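Local coordinates for protein ribonuclease J (PDB 5HAB) that probably degrades RNA from its 5' end as an archaeal exoribonuclease of the metallo-beta-lactamase/beta-CASP family, at residues I28-G32 and P85-M90; G33-M37 and I429-I435; E36-T42 and I53-R58; T227-N231 and H410-H416. The protein carries 1 engineered substitution. All blocks are in the same frame, centred on the assembly; numbering follows the deposited sequence.

Contact 1. Residues I28-G32 and P85-M90; sequences IIAVG and PDDTIM
With chi1 at -174°, Val31 sends CG1 into the turn at Pro85-Asp87, while CG2 is swung beside the backbone N and meets Ile89. Ile89 reaches back the other way: a chi1 of 68° tucks its CG1 between the backbone N and the carbonyl carbon, and CD1 then arrives at the strand. There Ile89 CD1 lies 3.6 Å from Ile29 CG2, the two isoleucine side chains running past each other in opposite directions, and it also brushes Val31 CG2. Met90, bent along its chain, brings SD to 4.3 Å from Val31 CG2.

Strand 24-32 ends here in a classic beta bulge, Val31 and Gly32 both facing Met41 on the neighbouring strand of the metallo-beta-lactamase sheet. Gly32 packs on the proline, its CA 4.0 Å from Pro85 CB. Val31 CG1 rests on the turn backbone, 3.5 Å from Asp86 O and 3.8 Å from Asp87 CA.

Polar groups join the two segments through water. Val31 O accepts a hydrogen bond from each of two waters; one of them takes the N-H of Asp86, and the other donates to Asp86 O at 2.8 Å. Asp86 is the centre of an inverse gamma turn, and its OD1 receives the hydroxyl of Thr88, Thr88 OG1 to Asp86 OD1 2.7 Å. Asp87 turns its carboxylate away from the strand and bonds through OD2 to Tyr120 OH.

Contact 2. Residues G33-M37 and I429-I435; sequences GYNEM and IPAHGTI. With nucleotides of chain D.
Ile429 CG2 approaches the Tyr34 ring at its edge, near the ring plane and 4.1 Å from CE2. Ala431 CB comes in obliquely and closer, 3.4 Å from the same Tyr34 CE2, and Pro430 O is another oblique neighbour. Tyr34 sets out away from 429-435, but a chi1 of -72° puts CG beside the backbone N and brings the ring back to Ile429 and Ala431. Its hydroxyl is fixed beyond the contact by Thr42 OG1.

Where the strand ends, backbone meets backbone. Gly433 N donates to Gly33 O at 3.0 Å. Tyr34 O and Gly433 O, both acceptors, face each other at 3.0 Å; the tyrosine carbonyl is served by His438 NE2. The loop 33-37 also braces itself, Gly33 N meeting Glu36 OE2 nearly end-on at 2.9 Å, and a water links Asn35 O to Ile435 N.

Met37, bent at chi2 and chi3, lays SD 3.8 Å from Gly433 CA, and its CE ends 3.2 Å from O2' of nucleotide A1 of chain D.

Next to this, His432 turns its ring almost perpendicular to that of His109 and bonds to it, NE2 to NE2. A histidine on the loop after a strand, bonded to His109, is consistent with motif C at the active site of beta-CASP nucleases.

Contact 3. Residues E36-T42 and I53-R58; sequences EMGRNMT and IDMGIR. With SO4 (sulfate ion), chain G; nucleotides of chain D.
Arg58 and Glu36 cross at about a right angle, with Glu36 CB over one face of the guanidinium, 3.6 Å from Arg58 NH1. The carboxylate and guanidinium planes are 36° apart, and the charges stay beyond salt-bridge range, Glu36 OE1 to Arg58 NH1 being 4.6 Å. Between them a water accepts from Arg58 NH1 at 2.7 Å and gives Glu36 OE1 a weak bond.

The glutamate, whose OE2 also takes Gly33 N, forms its salt bridge with Arg39, whose NH2 meets Glu36 OE1 at 3.1 Å, coming from 60° above the carboxylate plane. Arg58 runs out extended, its CG anti to the backbone N (chi1 178°), passing close to Met37 O on the way. At its end Arg58 NH1 and NH2 share O2 of a sulfate, Arg58 NH2 at 3.1 Å from it, in a site that Arg61 also lines; NE is engaged by Asp60.

Toward the strands the two segments become the open end of a beta hairpin formed by strands 41-46 and 49-53. Thr42 and Ile53 form an antiparallel hydrogen-bonded pair of it, with Ile53 N to Thr42 O at 2.8 Å and the return bond from Thr42 N to Ile53 O. Past the regular pairing, Gly56 N continues the link by donating to Asn40 O at 2.7 Å. Gly38 and Gly56 bring the backbones close, Gly38 CA to Arg58 CA and Gly38 O to Gly56 C.

Met41 and Met55 lie side by side and point the same way, unusually close at 3.3 Å (Met41 CE to Met55 CG), a distance to be read with caution. Leu116 touches both methionines.

Contact 4. Residues T227-N231 and H410-H416; sequences TESTN and HAYREDH. With SO4 (sulfate ion), chain K; nucleotides of chain D.
A single water sits between Glu228, Asn231, Ala411 and His416 and is gripped by all four. It donates to Glu228 OE2 at 2.6 Å and to Ala411 O at 2.9 Å, accepts from Asn231 N at 3.0 Å, and lies in the plane of the His416 ring, 2.6 Å from NE2.

The other oxygen of the glutamate holds His410. His410 ND1 donates to Glu228 OE1 at 2.7 Å with an N-H...O angle of 166°; the oxygen lies almost in the ring plane and is met on its syn side. Glu228 OE1 has a second donor in Phe197 N. Thr230 CG2 stands over one face of the imidazole, 4.2 Å from its centroid, as a CH-pi contact.

Tyr412 begins helix 413-423 as its N-cap residue, and Tyr412 CA makes a C-H...O contact with Asn231 O.

Glu228 and His410 fit the acidic motif A and histidine motif B of beta-CASP nucleases. With ND1 tied to the carboxylate and a methyl over one face, the ring's rotation is set: His410 NE2 points to the RNA, making a weak hydrogen bond to the phosphate of another nucleotide, while lying 3.3 Å from O2' of A1 of chain D.

How the contacts relate
Contacts 1 and 3 lie on one sheet, their centres about 10 Å apart: strand 24-32 pairs with strand 41-46, and Pro85 CG packs on Met41 CE at 3.4 Å. Contact 2 starts from the same loop as contact 3, sharing Glu36 and Met37, and His432 ND1 lies 3.0 Å from Asn40 OD1. It also reaches the second sheet, where strands 427-431 and 222-228 are neighbours, and so leads to contact 4; His432 O meets Thr230 OG1 at 2.8 Å. Contacts 2 and 4, with centres about 12 Å apart, both reach O2' of A1 of chain D, through Met37 (shared with contact 3) and His410. Contact 1 is farther off, its nearest atom about 12 Å from the RNA.

Contact 1. Residues I28-G32 and P85-M90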
# COMPACT_ATOMS: atom_id res chain seq x y z
N ILE B 28 6.59 -9.71 -35.87
CA ILE B 28 5.82 -9.81 -34.64
C ILE B 28 5.16 -8.46 -34.47
O ILE B 28 5.81 -7.49 -34.12
CB ILE B 28 6.69 -10.16 -33.41
CG1 ILE B 28 7.58 -11.38 -33.66
CG2 ILE B 28 5.79 -10.38 -32.19
CD1 ILE B 28 6.83 -12.67 -33.89
N ILE B 29 3.86 -8.41 -34.72
CA ILE B 29 3.12 -7.16 -34.68
C ILE B 29 2.25 -7.10 -33.42
O ILE B 29 1.38 -7.94 -33.21
CB ILE B 29 2.26 -6.96 -35.94
CG1 ILE B 29 3.13 -7.00 -37.20
CG2 ILE B 29 1.52 -5.64 -35.87
CD1 ILE B 29 3.22 -8.37 -37.84
N ALA B 30 2.51 -6.09 -32.59
CA ALA B 30 1.73 -5.86 -31.38
C ALA B 30 0.54 -4.96 -31.70
O ALA B 30 0.73 -3.80 -32.06
CB ALA B 30 2.61 -5.24 -30.30
N VAL B 31 -0.68 -5.48 -31.58
CA VAL B 31 -1.84 -4.70 -31.98
C VAL B 31 -2.55 -4.13 -30.77
O VAL B 31 -2.82 -2.93 -30.69
CB VAL B 31 -2.80 -5.52 -32.85
CG1 VAL B 31 -3.92 -4.64 -33.37
CG2 VAL B 31 -2.04 -6.15 -34.00
N GLY B 32 -2.88 -5.00 -29.82
CA GLY B 32 -3.50 -4.57 -28.59
C GLY B 32 -3.05 -5.45 -27.44
O GLY B 32 -2.59 -6.57 -27.67
N PRO B 85 -8.81 -3.68 -29.76
CA PRO B 85 -7.52 -3.36 -30.36
C PRO B 85 -7.64 -2.53 -31.63
O PRO B 85 -8.55 -2.74 -32.43
CB PRO B 85 -6.91 -4.74 -30.66
CG PRO B 85 -8.00 -5.71 -30.50
CD PRO B 85 -8.99 -5.13 -29.58
N ASP B 86 -6.71 -1.59 -31.80
CA ASP B 86 -6.66 -0.74 -32.97
C ASP B 86 -5.99 -1.49 -34.11
O ASP B 86 -4.78 -1.37 -34.31
CB ASP B 86 -5.91 0.54 -32.66
CG ASP B 86 -5.96 1.55 -33.79
OD1 ASP B 86 -6.52 1.23 -34.87
OD2 ASP B 86 -5.45 2.67 -33.60
N ASP B 87 -6.78 -2.23 -34.88
CA ASP B 87 -6.22 -3.06 -35.94
C ASP B 87 -6.13 -2.33 -37.29
O ASP B 87 -5.81 -2.95 -38.30
CB ASP B 87 -7.04 -4.34 -36.09
CG ASP B 87 -8.42 -4.09 -36.66
OD1 ASP B 87 -8.92 -2.95 -36.55
OD2 ASP B 87 -9.00 -5.05 -37.20
N THR B 88 -6.40 -1.03 -37.30
CA THR B 88 -6.26 -0.25 -38.53
C THR B 88 -4.80 -0.27 -39.00
O THR B 88 -4.52 -0.20 -40.20
CB THR B 88 -6.72 1.21 -38.34
OG1 THR B 88 -5.89 1.87 -37.39
CG2 THR B 88 -8.17 1.26 -37.87
N ILE B 89 -3.88 -0.42 -38.04
CA ILE B 89 -2.46 -0.53 -38.35
C ILE B 89 -2.17 -1.70 -39.29
O ILE B 89 -1.11 -1.76 -39.89
CB ILE B 89 -1.61 -0.70 -37.08
CG1 ILE B 89 -1.89 -2.06 -36.44
CG2 ILE B 89 -1.87 0.45 -36.11
CD1 ILE B 89 -0.65 -2.76 -35.96
N MET B 90 -3.10 -2.65 -39.39
CA MET B 90 -2.88 -3.81 -40.24
C MET B 90 -2.80 -3.39 -41.70
O MET B 90 -2.32 -4.16 -42.54
CB MET B 90 -3.98 -4.86 -40.05
CG MET B 90 -3.99 -5.50 -38.67
SD MET B 90 -2.46 -6.37 -38.27
CE MET B 90 -2.52 -7.73 -39.44
O HOH W 1 -4.60 -1.06 -29.69
O HOH W 2 -2.43 -1.09 -32.75

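Contact 2. Residues G33-M37 and I429-I435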
# COMPACT_ATOMS: atom_id res chain seq x y z
N GLY B 33 -3.16 -4.95 -26.22
CA GLY B 33 -2.79 -5.73 -25.05
C GLY B 33 -1.31 -5.71 -24.70
O GLY B 33 -0.87 -6.46 -23.84
N TYR B 34 -0.55 -4.85 -25.37
CA TYR B 34 0.86 -4.68 -25.06
C TYR B 34 1.08 -3.42 -24.20
O TYR B 34 2.12 -3.27 -23.58
CB TYR B 34 1.69 -4.62 -26.34
CG TYR B 34 1.80 -5.96 -27.03
CD1 TYR B 34 0.72 -6.50 -27.72
CD2 TYR B 34 2.98 -6.69 -26.99
CE1 TYR B 34 0.82 -7.73 -28.35
CE2 TYR B 34 3.09 -7.91 -27.61
CZ TYR B 34 2.01 -8.43 -28.29
OH TYR B 34 2.12 -9.65 -28.91
N ASN B 35 0.09 -2.53 -24.18
CA ASN B 35 0.15 -1.33 -23.34
C ASN B 35 -0.81 -1.39 -22.17
O ASN B 35 -0.82 -0.49 -21.33
CB ASN B 35 -0.15 -0.07 -24.15
CG ASN B 35 0.82 0.15 -25.29
OD1 ASN B 35 1.54 -0.76 -25.70
ND2 ASN B 35 0.85 1.37 -25.81
N GLU B 36 -1.63 -2.44 -22.12
CA GLU B 36 -2.69 -2.52 -21.14
C GLU B 36 -3.21 -3.95 -20.99
O GLU B 36 -2.73 -4.86 -21.67
CB GLU B 36 -3.84 -1.58 -21.51
CG GLU B 36 -4.56 -1.95 -22.82
CD GLU B 36 -3.81 -1.51 -24.07
OE1 GLU B 36 -3.53 -0.30 -24.21
OE2 GLU B 36 -3.52 -2.37 -24.93
N MET B 37 -4.22 -4.11 -20.14
CA MET B 37 -4.88 -5.40 -19.97
C MET B 37 -6.14 -5.46 -20.82
O MET B 37 -6.74 -4.42 -21.08
CB MET B 37 -5.24 -5.64 -18.50
CG MET B 37 -4.09 -5.55 -17.52
SD MET B 37 -2.94 -6.93 -17.63
CE MET B 37 -4.05 -8.32 -17.82
N ILE B 429 9.36 -11.91 -26.49
CA ILE B 429 8.55 -10.70 -26.51
C ILE B 429 7.47 -10.81 -25.44
O ILE B 429 6.61 -11.68 -25.54
CB ILE B 429 7.92 -10.45 -27.90
CG1 ILE B 429 9.00 -10.35 -28.98
CG2 ILE B 429 7.01 -9.21 -27.87
CD1 ILE B 429 9.35 -11.68 -29.63
N PRO B 430 7.52 -9.94 -24.43
CA PRO B 430 6.44 -9.98 -23.44
C PRO B 430 5.17 -9.31 -23.95
O PRO B 430 5.23 -8.33 -24.68
CB PRO B 430 7.03 -9.22 -22.24
CG PRO B 430 8.05 -8.31 -22.84
CD PRO B 430 8.63 -9.07 -24.01
N ALA B 431 4.03 -9.85 -23.54
CA ALA B 431 2.73 -9.38 -24.00
C ALA B 431 1.71 -9.47 -22.86
O ALA B 431 2.06 -9.85 -21.75
CB ALA B 431 2.26 -10.20 -25.19
N HIS B 432 0.45 -9.13 -23.15
CA HIS B 432 -0.64 -9.24 -22.17
C HIS B 432 -0.35 -8.47 -20.89
O HIS B 432 -0.42 -9.03 -19.79
CB HIS B 432 -0.92 -10.70 -21.81
CG HIS B 432 -1.75 -11.44 -22.81
ND1 HIS B 432 -1.54 -11.33 -24.17
CD2 HIS B 432 -2.78 -12.30 -22.65
CE1 HIS B 432 -2.42 -12.09 -24.81
NE2 HIS B 432 -3.18 -12.69 -23.91
N GLY B 433 -0.05 -7.18 -21.01
CA GLY B 433 0.15 -6.38 -19.82
C GLY B 433 0.61 -4.96 -20.09
O GLY B 433 0.76 -4.54 -21.24
N THR B 434 0.83 -4.22 -19.01
CA THR B 434 1.35 -2.87 -19.08
C THR B 434 2.84 -2.90 -19.32
O THR B 434 3.46 -3.97 -19.28
CB THR B 434 1.06 -2.10 -17.79
OG1 THR B 434 1.64 -2.81 -16.69
CG2 THR B 434 -0.45 -1.97 -17.57
N ILE B 435 3.44 -1.75 -19.58
CA ILE B 435 4.88 -1.68 -19.71
C ILE B 435 5.55 -2.01 -18.37
O ILE B 435 6.66 -2.55 -18.34
CB ILE B 435 5.33 -0.30 -20.27
CG1 ILE B 435 6.84 -0.31 -20.56
CG2 ILE B 435 4.92 0.84 -19.34
CD1 ILE B 435 7.34 0.94 -21.26
OP3 A D 1 -6.92 -14.02 -10.55
P A D 1 -6.29 -14.10 -11.88
OP1 A D 1 -6.87 -15.26 -12.62
OP2 A D 1 -4.82 -14.03 -11.70
O5' A D 1 -6.67 -12.77 -12.66
C5' A D 1 -8.02 -12.32 -12.74
C4' A D 1 -8.18 -11.32 -13.86
O4' A D 1 -7.55 -10.07 -13.47
C3' A D 1 -7.51 -11.74 -15.17
O3' A D 1 -8.29 -11.32 -16.29
C2' A D 1 -6.18 -11.00 -15.15
O2' A D 1 -5.64 -10.72 -16.42
C1' A D 1 -6.54 -9.72 -14.39
N9 A D 1 -5.41 -9.18 -13.63
C8 A D 1 -4.50 -9.92 -12.91
N7 A D 1 -3.57 -9.21 -12.32
C5 A D 1 -3.87 -7.91 -12.69
C6 A D 1 -3.25 -6.68 -12.39
N6 A D 1 -2.16 -6.56 -11.62
N1 A D 1 -3.81 -5.56 -12.91
C2 A D 1 -4.90 -5.68 -13.68
N3 A D 1 -5.57 -6.77 -14.03
C4 A D 1 -5.00 -7.87 -13.50
O HOH W 3 1.63 0.73 -20.75

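Contact 3. Residues E36-T42 and I53-R58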
# COMPACT_ATOMS: atom_id res chain seq x y z
N GLU B 36 -1.63 -2.44 -22.12
CA GLU B 36 -2.69 -2.52 -21.14
C GLU B 36 -3.21 -3.95 -20.99
O GLU B 36 -2.73 -4.86 -21.67
CB GLU B 36 -3.84 -1.58 -21.51
CG GLU B 36 -4.56 -1.95 -22.82
CD GLU B 36 -3.81 -1.51 -24.07
OE1 GLU B 36 -3.53 -0.30 -24.21
OE2 GLU B 36 -3.52 -2.37 -24.93
N MET B 37 -4.22 -4.11 -20.14
CA MET B 37 -4.88 -5.40 -19.97
C MET B 37 -6.14 -5.46 -20.82
O MET B 37 -6.74 -4.42 -21.08
CB MET B 37 -5.24 -5.64 -18.50
CG MET B 37 -4.09 -5.55 -17.52
SD MET B 37 -2.94 -6.93 -17.63
CE MET B 37 -4.05 -8.32 -17.82
N GLY B 38 -6.53 -6.65 -21.25
CA GLY B 38 -7.82 -6.83 -21.89
C GLY B 38 -7.87 -7.01 -23.40
O GLY B 38 -8.19 -8.10 -23.88
N ARG B 39 -7.61 -5.95 -24.16
CA ARG B 39 -7.83 -5.98 -25.61
C ARG B 39 -6.67 -6.63 -26.38
O ARG B 39 -6.03 -6.00 -27.21
CB ARG B 39 -8.10 -4.56 -26.14
CG ARG B 39 -7.03 -3.52 -25.81
CD ARG B 39 -7.18 -2.28 -26.70
NE ARG B 39 -6.18 -1.26 -26.39
CZ ARG B 39 -6.15 -0.06 -26.95
NH1 ARG B 39 -7.06 0.29 -27.85
NH2 ARG B 39 -5.20 0.80 -26.61
N ASN B 40 -6.41 -7.90 -26.09
CA ASN B 40 -5.28 -8.59 -26.70
C ASN B 40 -5.45 -8.89 -28.18
O ASN B 40 -6.46 -9.45 -28.61
CB ASN B 40 -5.02 -9.88 -25.94
CG ASN B 40 -4.68 -9.62 -24.49
OD1 ASN B 40 -3.60 -9.11 -24.18
ND2 ASN B 40 -5.60 -9.94 -23.60
N MET B 41 -4.44 -8.53 -28.96
CA MET B 41 -4.35 -8.95 -30.35
C MET B 41 -2.91 -8.89 -30.83
O MET B 41 -2.23 -7.86 -30.70
CB MET B 41 -5.24 -8.08 -31.24
CG MET B 41 -5.20 -8.50 -32.71
SD MET B 41 -6.22 -7.51 -33.83
CE MET B 41 -7.85 -7.76 -33.20
N THR B 42 -2.45 -10.01 -31.37
CA THR B 42 -1.09 -10.10 -31.91
C THR B 42 -1.18 -10.55 -33.37
O THR B 42 -2.13 -11.20 -33.75
CB THR B 42 -0.22 -11.08 -31.08
OG1 THR B 42 -0.13 -10.61 -29.73
CG2 THR B 42 1.19 -11.22 -31.65
N ILE B 53 -3.52 -13.67 -33.87
CA ILE B 53 -3.73 -14.44 -32.65
C ILE B 53 -4.49 -13.59 -31.63
O ILE B 53 -4.00 -12.55 -31.16
CB ILE B 53 -2.41 -14.95 -32.06
CG1 ILE B 53 -1.56 -15.64 -33.13
CG2 ILE B 53 -2.68 -15.91 -30.92
CD1 ILE B 53 -0.32 -16.33 -32.58
N ASP B 54 -5.71 -14.04 -31.37
CA ASP B 54 -6.62 -13.49 -30.36
C ASP B 54 -7.11 -12.09 -30.71
O ASP B 54 -6.41 -11.31 -31.36
CB ASP B 54 -5.96 -13.50 -28.98
CG ASP B 54 -5.74 -14.92 -28.45
OD1 ASP B 54 -6.63 -15.77 -28.64
OD2 ASP B 54 -4.67 -15.18 -27.87
N MET B 55 -8.32 -11.78 -30.27
CA MET B 55 -8.94 -10.48 -30.50
C MET B 55 -9.80 -10.16 -29.27
O MET B 55 -11.00 -10.43 -29.25
CB MET B 55 -9.81 -10.50 -31.77
CG MET B 55 -9.06 -10.84 -33.06
SD MET B 55 -10.03 -10.66 -34.57
CE MET B 55 -11.34 -9.63 -33.96
N GLY B 56 -9.17 -9.58 -28.25
CA GLY B 56 -9.83 -9.38 -26.97
C GLY B 56 -10.47 -8.02 -26.76
O GLY B 56 -10.30 -7.11 -27.56
N ILE B 57 -11.22 -7.90 -25.67
CA ILE B 57 -11.81 -6.62 -25.30
C ILE B 57 -11.30 -6.20 -23.92
O ILE B 57 -10.95 -7.04 -23.09
CB ILE B 57 -13.36 -6.70 -25.34
CG1 ILE B 57 -13.98 -5.31 -25.20
CG2 ILE B 57 -13.89 -7.66 -24.29
CD1 ILE B 57 -15.48 -5.29 -25.38
N ARG B 58 -11.23 -4.89 -23.68
CA ARG B 58 -10.88 -4.35 -22.36
C ARG B 58 -12.12 -3.71 -21.72
O ARG B 58 -12.61 -2.68 -22.18
CB ARG B 58 -9.76 -3.31 -22.48
CG ARG B 58 -9.37 -2.68 -21.15
CD ARG B 58 -8.36 -1.55 -21.33
NE ARG B 58 -8.02 -0.95 -20.04
CZ ARG B 58 -7.18 0.07 -19.88
NH1 ARG B 58 -6.57 0.62 -20.92
NH2 ARG B 58 -6.94 0.54 -18.66
S SO4 G . -5.05 3.45 -18.13
O1 SO4 G . -6.41 3.94 -18.34
O2 SO4 G . -4.68 2.58 -19.24
O3 SO4 G . -5.00 2.72 -16.86
O4 SO4 G . -4.14 4.59 -18.09
OP3 A D 1 -6.92 -14.02 -10.55
P A D 1 -6.29 -14.10 -11.88
OP1 A D 1 -6.87 -15.26 -12.62
OP2 A D 1 -4.82 -14.03 -11.70
O5' A D 1 -6.67 -12.77 -12.66
C5' A D 1 -8.02 -12.32 -12.74
C4' A D 1 -8.18 -11.32 -13.86
O4' A D 1 -7.55 -10.07 -13.47
C3' A D 1 -7.51 -11.74 -15.17
O3' A D 1 -8.29 -11.32 -16.29
C2' A D 1 -6.18 -11.00 -15.15
O2' A D 1 -5.64 -10.72 -16.42
C1' A D 1 -6.54 -9.72 -14.39
N9 A D 1 -5.41 -9.18 -13.63
C8 A D 1 -4.50 -9.92 -12.91
N7 A D 1 -3.57 -9.21 -12.32
C5 A D 1 -3.87 -7.91 -12.69
C6 A D 1 -3.25 -6.68 -12.39
N6 A D 1 -2.16 -6.56 -11.62
N1 A D 1 -3.81 -5.56 -12.91
C2 A D 1 -4.90 -5.68 -13.68
N3 A D 1 -5.57 -6.77 -14.03
C4 A D 1 -5.00 -7.87 -13.50
O HOH W 4 -6.74 0.61 -23.57

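Contact 4. Residues T227-N231 and H410-H416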
# COMPACT_ATOMS: atom_id res chain seq x y z
N THR B 227 4.99 -14.25 -24.92
CA THR B 227 4.43 -14.81 -23.70
C THR B 227 3.97 -13.67 -22.79
O THR B 227 4.46 -12.55 -22.87
CB THR B 227 5.45 -15.72 -22.98
OG1 THR B 227 4.81 -16.43 -21.91
CG2 THR B 227 6.63 -14.93 -22.42
N GLU B 228 2.98 -13.97 -21.95
CA GLU B 228 2.40 -12.98 -21.06
C GLU B 228 3.39 -12.53 -19.99
O GLU B 228 4.27 -13.29 -19.59
CB GLU B 228 1.14 -13.55 -20.39
CG GLU B 228 1.43 -14.72 -19.46
CD GLU B 228 0.30 -14.98 -18.48
OE1 GLU B 228 -0.80 -15.34 -18.92
OE2 GLU B 228 0.52 -14.82 -17.26
N SER B 229 3.27 -11.28 -19.55
CA SER B 229 4.10 -10.79 -18.45
C SER B 229 3.25 -10.52 -17.22
O SER B 229 3.76 -10.06 -16.20
CB SER B 229 4.84 -9.53 -18.87
OG SER B 229 3.92 -8.47 -19.08
N THR B 230 1.95 -10.82 -17.32
CA THR B 230 0.93 -10.44 -16.34
C THR B 230 1.30 -10.64 -14.87
O THR B 230 1.14 -9.73 -14.06
CB THR B 230 -0.38 -11.23 -16.60
OG1 THR B 230 -0.72 -11.15 -17.99
CG2 THR B 230 -1.53 -10.66 -15.78
N ASN B 231 1.82 -11.82 -14.52
CA ASN B 231 2.19 -12.11 -13.14
C ASN B 231 3.65 -12.49 -13.06
O ASN B 231 4.07 -13.17 -12.13
CB ASN B 231 1.33 -13.25 -12.57
CG ASN B 231 -0.03 -12.79 -12.09
OD1 ASN B 231 -0.32 -11.60 -12.07
ND2 ASN B 231 -0.87 -13.74 -11.71
N HIS B 410 -2.63 -17.32 -13.98
CA HIS B 410 -1.45 -16.89 -14.74
C HIS B 410 -0.13 -17.37 -14.15
O HIS B 410 0.03 -17.51 -12.93
CB HIS B 410 -1.42 -15.36 -14.84
CG HIS B 410 -2.57 -14.77 -15.59
ND1 HIS B 410 -2.60 -14.70 -16.97
CD2 HIS B 410 -3.73 -14.22 -15.16
CE1 HIS B 410 -3.73 -14.14 -17.35
NE2 HIS B 410 -4.43 -13.83 -16.28
N ALA B 411 0.84 -17.59 -15.03
CA ALA B 411 2.17 -18.05 -14.66
C ALA B 411 2.91 -17.06 -13.77
O ALA B 411 2.87 -15.84 -13.99
CB ALA B 411 2.99 -18.33 -15.90
N TYR B 412 3.59 -17.58 -12.75
CA TYR B 412 4.42 -16.74 -11.89
C TYR B 412 5.84 -16.70 -12.47
O TYR B 412 6.10 -17.32 -13.51
CB TYR B 412 4.44 -17.27 -10.45
CG TYR B 412 3.18 -16.99 -9.67
CD1 TYR B 412 2.04 -16.51 -10.30
CD2 TYR B 412 3.14 -17.17 -8.29
CE1 TYR B 412 0.88 -16.25 -9.59
CE2 TYR B 412 1.98 -16.90 -7.57
CZ TYR B 412 0.86 -16.45 -8.22
OH TYR B 412 -0.29 -16.18 -7.52
N ARG B 413 6.73 -15.98 -11.81
CA ARG B 413 8.09 -15.78 -12.30
C ARG B 413 8.82 -17.08 -12.63
O ARG B 413 9.41 -17.20 -13.70
CB ARG B 413 8.89 -14.94 -11.29
CG ARG B 413 10.32 -14.64 -11.73
CD ARG B 413 11.12 -13.79 -10.73
NE ARG B 413 10.40 -12.59 -10.30
CZ ARG B 413 10.12 -12.28 -9.04
NH1 ARG B 413 10.50 -13.08 -8.05
NH2 ARG B 413 9.47 -11.15 -8.76
N GLU B 414 8.78 -18.06 -11.73
CA GLU B 414 9.53 -19.30 -11.93
C GLU B 414 8.91 -20.19 -13.00
O GLU B 414 9.61 -20.98 -13.65
CB GLU B 414 9.66 -20.07 -10.61
CG GLU B 414 10.31 -19.27 -9.49
CD GLU B 414 11.60 -18.61 -9.92
OE1 GLU B 414 12.44 -19.29 -10.54
OE2 GLU B 414 11.80 -17.41 -9.61
N ASP B 415 7.60 -20.07 -13.18
CA ASP B 415 6.93 -20.73 -14.29
C ASP B 415 7.48 -20.21 -15.62
O ASP B 415 7.78 -20.98 -16.53
CB ASP B 415 5.42 -20.51 -14.21
CG ASP B 415 4.83 -21.06 -12.92
OD1 ASP B 415 5.05 -22.25 -12.63
OD2 ASP B 415 4.15 -20.29 -12.19
N HIS B 416 7.64 -18.89 -15.70
CA HIS B 416 8.24 -18.28 -16.89
C HIS B 416 9.69 -18.69 -17.04
O HIS B 416 10.17 -18.88 -18.15
CB HIS B 416 8.13 -16.76 -16.82
CG HIS B 416 6.78 -16.24 -17.22
ND1 HIS B 416 6.26 -16.43 -18.48
CD2 HIS B 416 5.84 -15.56 -16.52
CE1 HIS B 416 5.07 -15.87 -18.54
NE2 HIS B 416 4.79 -15.34 -17.37
S SO4 K . 10.03 -10.24 -5.02
O1 SO4 K . 9.73 -9.73 -3.68
O2 SO4 K . 10.84 -11.46 -4.90
O3 SO4 K . 8.78 -10.55 -5.70
O4 SO4 K . 10.76 -9.23 -5.78
OP3 A D 1 -6.92 -14.02 -10.55
P A D 1 -6.29 -14.10 -11.88
OP1 A D 1 -6.87 -15.26 -12.62
OP2 A D 1 -4.82 -14.03 -11.70
O5' A D 1 -6.67 -12.77 -12.66
C5' A D 1 -8.02 -12.32 -12.74
C4' A D 1 -8.18 -11.32 -13.86
O4' A D 1 -7.55 -10.07 -13.47
C3' A D 1 -7.51 -11.74 -15.17
O3' A D 1 -8.29 -11.32 -16.29
C2' A D 1 -6.18 -11.00 -15.15
O2' A D 1 -5.64 -10.72 -16.42
C1' A D 1 -6.54 -9.72 -14.39
N9 A D 1 -5.41 -9.18 -13.63
C8 A D 1 -4.50 -9.92 -12.91
N7 A D 1 -3.57 -9.21 -12.32
C5 A D 1 -3.87 -7.91 -12.69
C6 A D 1 -3.25 -6.68 -12.39
N6 A D 1 -2.16 -6.56 -11.62
N1 A D 1 -3.81 -5.56 -12.91
C2 A D 1 -4.90 -5.68 -13.68
N3 A D 1 -5.57 -6.77 -14.03
C4 A D 1 -5.00 -7.87 -13.50
O HOH W 5 2.82 -14.05 -16.28